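Long-range contacts in cysteine synthase (Fusobacterium nucleatum subsp. nucleatum strain ATCC 25586, PDB 5XEM), which produces hydrogen sulfide with the help of pyridoxal 5'-phosphate and probably makes L-cysteine and acetate from O-acetyl-L-serine and hydrogen sulfide: residues Asp12-Thr17 / Ser39-Ser44; Val20-Ile25 / Ile32-Glu37. All coordinates share one frame; numbering follows the deposited sequence. Where two conformers were deposited one is given.

Contact 1. Residues Asp12-Thr17 / Ser39-Ser44; sequences DLIGNT and SNPGRS
Leu13 and Ile14 run past Asn40 and Pro41 as two loop backbones without strand pairing, the CA atoms of Ile14 and Asn40 coming to 5.3 Å. Leu13 ends a short 3-10 segment, beyond which Ile14-Thr17 is loop; Asn40-Arg43 form a type I beta turn. The pyrrolidine ring of Pro41 carries most of the apolar contact. Its CG lies 3.9 Å from Leu13 CB and 3.8 Å from Ile14 CG1, while CD rests 3.5 Å from Leu13 O, so the ring touches both side-chain and backbone atoms of 12-17. Ile14 crosses it at about a right angle: with CG1 anti to the carbonyl carbon (chi1 -64°), this branch meets proline, and CG2 is left to face the Asn40 carboxamide. Residues 39-44 lead into helix 46-60, whose first residue, Lys46, is the predicted attachment point of the cofactor in this fold-type II enzyme, although it is not attached here; Ser44 OG caps the backbone N of Lys46. Asp47 and Arg48 of that helix and Met83 and Ile84 of helix 76-88 also pack on Ile14. Inside the turn, Asn40 O is gripped twice, by Arg43 N at 2.8 Å and by Arg43 NH1 at 3.1 Å, which arrive from opposite faces of the carbonyl plane. The NH1 bond is bent (139°). Pro41 O sits over one face of the guanidinium near its rim, and Ser39 O lies at its edge, in plane. Farther along, Thr17 CG2 packs on the Asn40 side chain and lies 4.3 Å from Ser39 CB; its OG1 is engaged by Glu37. On the second subunit, Pro18 packs against Leu13 and Gly38 against Arg43.

Contact 2. Residues Val20-Ile25 / Ile32-Glu37; sequences VKINNI and IYVKLE
Val20-Ile22 and Ile32-Val34 are facing parts of a beta hairpin made by strands 19-21 and 31-36, antiparallel and in register Val20 with Val34, Lys21 with Tyr33. Val20 and Val34 form the hydrogen-bonded pair: Val20 N gives to Val34 O at 2.9 Å, and Val34 N returns a bond to Val20 O at 2.8 Å. Val20 O is also approached by Tyr33 CA at 3.2 Å, a CA-H...O contact. At the non-hydrogen-bonded pair the strands come closest, and beyond it Ile22 N reaches Ile32 O at 3.0 Å, with the donor almost end-on to the carbonyl (C=O...N angle 173°). The reciprocal link is made by a water, which donates to Ile22 O and accepts from Ile32 N, so pairing continues there through solvent.

On one face Lys21 lies across Tyr33. Its CG is anti to the backbone N (chi1 -179°), and a bend at chi2 lets the aliphatic chain cross the phenol obliquely, CD lying 3.8 Å from CE1 of Tyr33; NZ leads away to a long, weak ion pair with Glu31. The other face carries Val20 and Val34. Ile22 CD1 meets Val34 CG2 at 3.8 Å, and Ile22 and Val34, together with Ile32, also touch Phe275 of helix 269-284. Val20 CG2 points at Leu36 CD1, but Val20 was deposited in two conformers and the very short separation is doubtful.

Tyr33 and Lys35 also hydrogen-bond through their backbones to strand 291-296, while Lys21 has backbone bonds to the second subunit. Within one chain such a hairpin supplies the edge of the mixed sheet in the larger domain of the cysteine synthase fold, 19-21 outermost and 31-36 next to strand 291-296.

Overall arrangement
Along the chain contact 2 lies between the two segments of contact 1: residues 12-17 lead into strand 19-21, and strand 31-36 runs on into the 39-44 loop. Their centres are about 17 Å apart, yet they meet at Thr17, whose OG1 lies 2.6 Å from Glu37 OE2, a probable hydrogen bond, and 2.8 Å from Lys35 NZ. Glu37 also forms a salt bridge with Arg48 of helix 46-60. Neither contact touches the cofactor: the side chain of Asn40 lies about 11 Å, and that of Val34 about 12 Å, from bound PLP. Each also touches the second subunit.

Contact 1. Residues Asp12-Thr17 / Ser39-Ser44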
loop_
_atom_site.group_PDB
_atom_site.type_symbol
_atom_site.label_atom_id
_atom_site.label_comp_id
_atom_site.label_asym_id
_atom_site.label_seq_id
_atom_site.Cartn_x
_atom_site.Cartn_y
_atom_site.Cartn_z
ATOM N N ASP A 12 9.807 -3.566 10.814
ATOM C CA ASP A 12 10.329 -4.824 10.296
ATOM C C ASP A 12 9.830 -5.172 8.888
ATOM O O ASP A 12 10.371 -6.064 8.232
ATOM C CB ASP A 12 10.029 -5.983 11.266
ATOM C CG ASP A 12 10.624 -5.754 12.636
ATOM O OD1 ASP A 12 11.852 -5.555 12.743
ATOM O OD2 ASP A 12 9.863 -5.717 13.606
ATOM N N LEU A 13 8.810 -4.472 8.398
ATOM C CA LEU A 13 8.317 -4.696 7.043
ATOM C C LEU A 13 9.065 -3.905 5.953
ATOM O O LEU A 13 8.771 -4.054 4.769
ATOM C CB LEU A 13 6.836 -4.362 6.962
ATOM C CG LEU A 13 5.943 -5.000 8.040
ATOM C CD1 LEU A 13 4.478 -4.620 7.812
ATOM C CD2 LEU A 13 6.155 -6.493 8.094
ATOM N N ILE A 14 9.991 -3.046 6.358
ATOM C CA ILE A 14 10.748 -2.197 5.443
ATOM C C ILE A 14 11.731 -3.092 4.690
ATOM O O ILE A 14 12.417 -3.934 5.290
ATOM C CB ILE A 14 11.478 -1.053 6.180
ATOM C CG1 ILE A 14 10.445 -0.108 6.820
ATOM C CG2 ILE A 14 12.391 -0.252 5.226
ATOM C CD1 ILE A 14 11.029 0.949 7.768
ATOM N N GLY A 15 11.787 -2.904 3.381
ATOM C CA GLY A 15 12.698 -3.625 2.523
ATOM C C GLY A 15 12.180 -4.976 2.098
ATOM O O GLY A 15 11.022 -5.312 2.302
ATOM N N ASN A 16 13.047 -5.756 1.474
ATOM C CA ASN A 16 12.660 -7.032 0.892
ATOM C C ASN A 16 11.428 -6.938 -0.002
ATOM O O ASN A 16 10.456 -7.688 0.115
ATOM C CB ASN A 16 12.523 -8.072 1.989
ATOM C CG ASN A 16 13.858 -8.352 2.628
ATOM O OD1 ASN A 16 14.777 -8.813 1.958
ATOM N ND2 ASN A 16 14.014 -7.965 3.868
ATOM N N THR A 17 11.476 -5.967 -0.887
ATOM C CA THR A 17 10.362 -5.676 -1.772
ATOM C C THR A 17 10.428 -6.573 -2.996
ATOM O O THR A 17 11.502 -6.999 -3.393
ATOM C CB THR A 17 10.391 -4.222 -2.249
ATOM O OG1 THR A 17 11.668 -3.938 -2.824
ATOM C CG2 THR A 17 10.156 -3.281 -1.032
ATOM N N SER A 39 5.641 -1.401 -2.018
ATOM C CA SER A 39 5.311 -2.483 -1.102
ATOM C C SER A 39 5.800 -2.204 0.311
ATOM O O SER A 39 5.349 -2.868 1.248
ATOM C CB SER A 39 5.912 -3.798 -1.571
ATOM O OG SER A 39 5.334 -4.166 -2.819
ATOM N N ASN A 40 6.743 -1.263 0.471
ATOM C CA ASN A 40 7.150 -0.819 1.805
ATOM C C ASN A 40 5.926 -0.347 2.618
ATOM O O ASN A 40 4.938 0.127 2.041
ATOM C CB ASN A 40 8.188 0.310 1.725
ATOM C CG ASN A 40 9.571 -0.181 1.323
ATOM O OD1 ASN A 40 10.083 0.190 0.266
ATOM N ND2 ASN A 40 10.158 -1.028 2.130
ATOM N N PRO A 41 5.980 -0.466 3.966
ATOM C CA PRO A 41 4.786 -0.118 4.777
ATOM C C PRO A 41 4.380 1.366 4.684
ATOM O O PRO A 41 3.172 1.706 4.759
ATOM C CB PRO A 41 5.212 -0.536 6.213
ATOM C CG PRO A 41 6.708 -0.536 6.166
ATOM C CD PRO A 41 7.038 -1.062 4.803
ATOM N N GLY A 42 5.362 2.247 4.496
ATOM C CA GLY A 42 5.081 3.654 4.212
ATOM C C GLY A 42 4.837 3.975 2.728
ATOM O O GLY A 42 4.658 5.143 2.374
ATOM N N ARG A 43 4.862 2.943 1.875
ATOM C CA ARG A 43 4.461 3.016 0.460
ATOM C C ARG A 43 5.491 3.679 -0.459
ATOM O O ARG A 43 5.182 3.974 -1.599
ATOM C CB ARG A 43 3.095 3.663 0.291
ATOM C CG ARG A 43 1.995 2.970 1.057
ATOM C CD ARG A 43 1.829 1.601 0.485
ATOM N NE ARG A 43 0.746 0.842 1.105
ATOM C CZ ARG A 43 0.858 -0.361 1.657
ATOM N NH1 ARG A 43 2.065 -0.998 1.714
ATOM N NH2 ARG A 43 -0.210 -0.928 2.181
ATOM N N SER A 44 6.704 3.873 0.041
ATOM C CA SER A 44 7.814 4.309 -0.818
ATOM C C SER A 44 9.148 3.762 -0.346
ATOM O O SER A 44 9.294 3.289 0.814
ATOM C CB SER A 44 7.903 5.841 -0.884
ATOM O OG SER A 44 8.736 6.351 0.158
#

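Contact 2. Residues Val20-Ile25 / Ile32-Glu37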
loop_
_atom_site.group_PDB
_atom_site.type_symbol
_atom_site.label_atom_id
_atom_site.label_comp_id
_atom_site.label_asym_id
_atom_site.label_seq_id
_atom_site.Cartn_x
_atom_site.Cartn_y
_atom_site.Cartn_z
ATOM N N VAL A 20 8.987 -7.590 -10.054
ATOM C CA VAL A 20 7.929 -8.148 -10.888
ATOM C C VAL A 20 8.312 -8.050 -12.354
ATOM O O VAL A 20 8.776 -7.005 -12.803
ATOM C CB VAL A 20 6.620 -7.374 -10.669
ATOM C CG1 VAL A 20 5.474 -7.982 -11.481
ATOM C CG2 VAL A 20 6.277 -7.353 -9.188
ATOM N N LYS A 21 8.093 -9.122 -13.099
ATOM C CA LYS A 21 8.372 -9.099 -14.541
ATOM C C LYS A 21 7.237 -8.433 -15.285
ATOM O O LYS A 21 6.081 -8.624 -14.926
ATOM C CB LYS A 21 8.570 -10.512 -15.100
ATOM C CG LYS A 21 8.880 -10.487 -16.596
ATOM C CD LYS A 21 9.895 -11.544 -17.001
ATOM C CE LYS A 21 10.150 -11.494 -18.515
ATOM N NZ LYS A 21 9.680 -12.744 -19.181
ATOM N N ILE A 22 7.569 -7.683 -16.329
ATOM C CA ILE A 22 6.586 -7.016 -17.173
ATOM C C ILE A 22 6.199 -7.983 -18.297
ATOM O O ILE A 22 7.070 -8.433 -19.047
ATOM C CB ILE A 22 7.139 -5.685 -17.726
ATOM C CG1 ILE A 22 7.386 -4.704 -16.574
ATOM C CG2 ILE A 22 6.198 -5.037 -18.740
ATOM C CD1 ILE A 22 6.120 -4.168 -15.926
ATOM N N ASN A 23 4.915 -8.303 -18.387
ATOM C CA ASN A 23 4.432 -9.387 -19.266
ATOM C C ASN A 23 3.547 -8.956 -20.405
ATOM O O ASN A 23 3.484 -9.638 -21.414
ATOM C CB ASN A 23 3.616 -10.405 -18.488
ATOM C CG ASN A 23 4.342 -10.940 -17.306
ATOM O OD1 ASN A 23 5.371 -11.589 -17.447
ATOM N ND2 ASN A 23 3.801 -10.671 -16.104
ATOM N N ASN A 24 2.820 -7.865 -20.227
ATOM C CA ASN A 24 1.789 -7.509 -21.163
ATOM C C ASN A 24 2.229 -6.366 -22.049
ATOM O O ASN A 24 1.968 -6.396 -23.254
ATOM C CB ASN A 24 0.486 -7.239 -20.425
ATOM C CG ASN A 24 -0.005 -8.460 -19.664
ATOM O OD1 ASN A 24 -0.577 -8.357 -18.566
ATOM N ND2 ASN A 24 0.209 -9.638 -20.250
ATOM N N ILE A 25 2.969 -5.408 -21.493
ATOM C CA ILE A 25 3.459 -4.274 -22.249
ATOM C C ILE A 25 4.648 -4.708 -23.092
ATOM O O ILE A 25 5.520 -5.428 -22.604
ATOM C CB ILE A 25 3.904 -3.139 -21.302
ATOM C CG1 ILE A 25 2.715 -2.609 -20.505
ATOM C CG2 ILE A 25 4.543 -1.994 -22.065
ATOM C CD1 ILE A 25 3.123 -1.620 -19.439
ATOM N N ILE A 32 12.146 -6.577 -18.669
ATOM C CA ILE A 32 12.096 -5.481 -17.705
ATOM C C ILE A 32 11.421 -5.969 -16.424
ATOM O O ILE A 32 10.334 -6.536 -16.471
ATOM C CB ILE A 32 11.339 -4.251 -18.231
ATOM C CG1 ILE A 32 11.957 -3.755 -19.547
ATOM C CG2 ILE A 32 11.385 -3.132 -17.181
ATOM C CD1 ILE A 32 11.334 -2.487 -20.108
ATOM N N TYR A 33 12.119 -5.781 -15.313
ATOM C CA TYR A 33 11.629 -6.121 -13.967
ATOM C C TYR A 33 11.455 -4.821 -13.193
ATOM O O TYR A 33 12.347 -3.971 -13.221
ATOM C CB TYR A 33 12.656 -6.975 -13.238
ATOM C CG TYR A 33 12.887 -8.313 -13.886
ATOM C CD1 TYR A 33 12.082 -9.408 -13.569
ATOM C CD2 TYR A 33 13.908 -8.494 -14.812
ATOM C CE1 TYR A 33 12.279 -10.637 -14.173
ATOM C CE2 TYR A 33 14.125 -9.727 -15.410
ATOM C CZ TYR A 33 13.303 -10.783 -15.091
ATOM O OH TYR A 33 13.510 -12.009 -15.679
ATOM N N VAL A 34 10.336 -4.670 -12.496
ATOM C CA VAL A 34 10.085 -3.465 -11.719
ATOM C C VAL A 34 10.219 -3.846 -10.245
ATOM O O VAL A 34 9.603 -4.804 -9.784
ATOM C CB VAL A 34 8.695 -2.887 -12.028
ATOM C CG1 VAL A 34 8.397 -1.647 -11.191
ATOM C CG2 VAL A 34 8.575 -2.570 -13.524
ATOM N N LYS A 35 11.048 -3.106 -9.525
ATOM C CA LYS A 35 11.213 -3.327 -8.093
ATOM C C LYS A 35 10.212 -2.410 -7.392
ATOM O O LYS A 35 10.300 -1.181 -7.513
ATOM C CB LYS A 35 12.632 -3.053 -7.648
ATOM C CG LYS A 35 12.826 -3.462 -6.176
ATOM C CD LYS A 35 14.255 -3.723 -5.797
ATOM C CE LYS A 35 14.440 -4.052 -4.331
ATOM N NZ LYS A 35 13.860 -5.369 -3.927
ATOM N N LEU A 36 9.230 -3.013 -6.736
ATOM C CA LEU A 36 8.050 -2.280 -6.244
ATOM C C LEU A 36 8.269 -1.751 -4.839
ATOM O O LEU A 36 7.922 -2.401 -3.866
ATOM C CB LEU A 36 6.820 -3.157 -6.293
ATOM C CG LEU A 36 6.369 -3.635 -7.693
ATOM C CD1 LEU A 36 5.214 -4.659 -7.563
ATOM C CD2 LEU A 36 5.987 -2.446 -8.563
ATOM N N GLU A 37 8.875 -0.566 -4.733
ATOM C CA GLU A 37 9.148 0.013 -3.415
ATOM C C GLU A 37 7.872 0.554 -2.756
ATOM O O GLU A 37 7.857 0.887 -1.578
ATOM C CB GLU A 37 10.225 1.082 -3.505
ATOM C CG GLU A 37 11.554 0.499 -3.954
ATOM C CD GLU A 37 12.196 -0.310 -2.847
ATOM O OE1 GLU A 37 12.387 0.257 -1.748
ATOM O OE2 GLU A 37 12.509 -1.498 -3.074
HETATM O O HOH W 1 9.757 -7.727 -19.958
#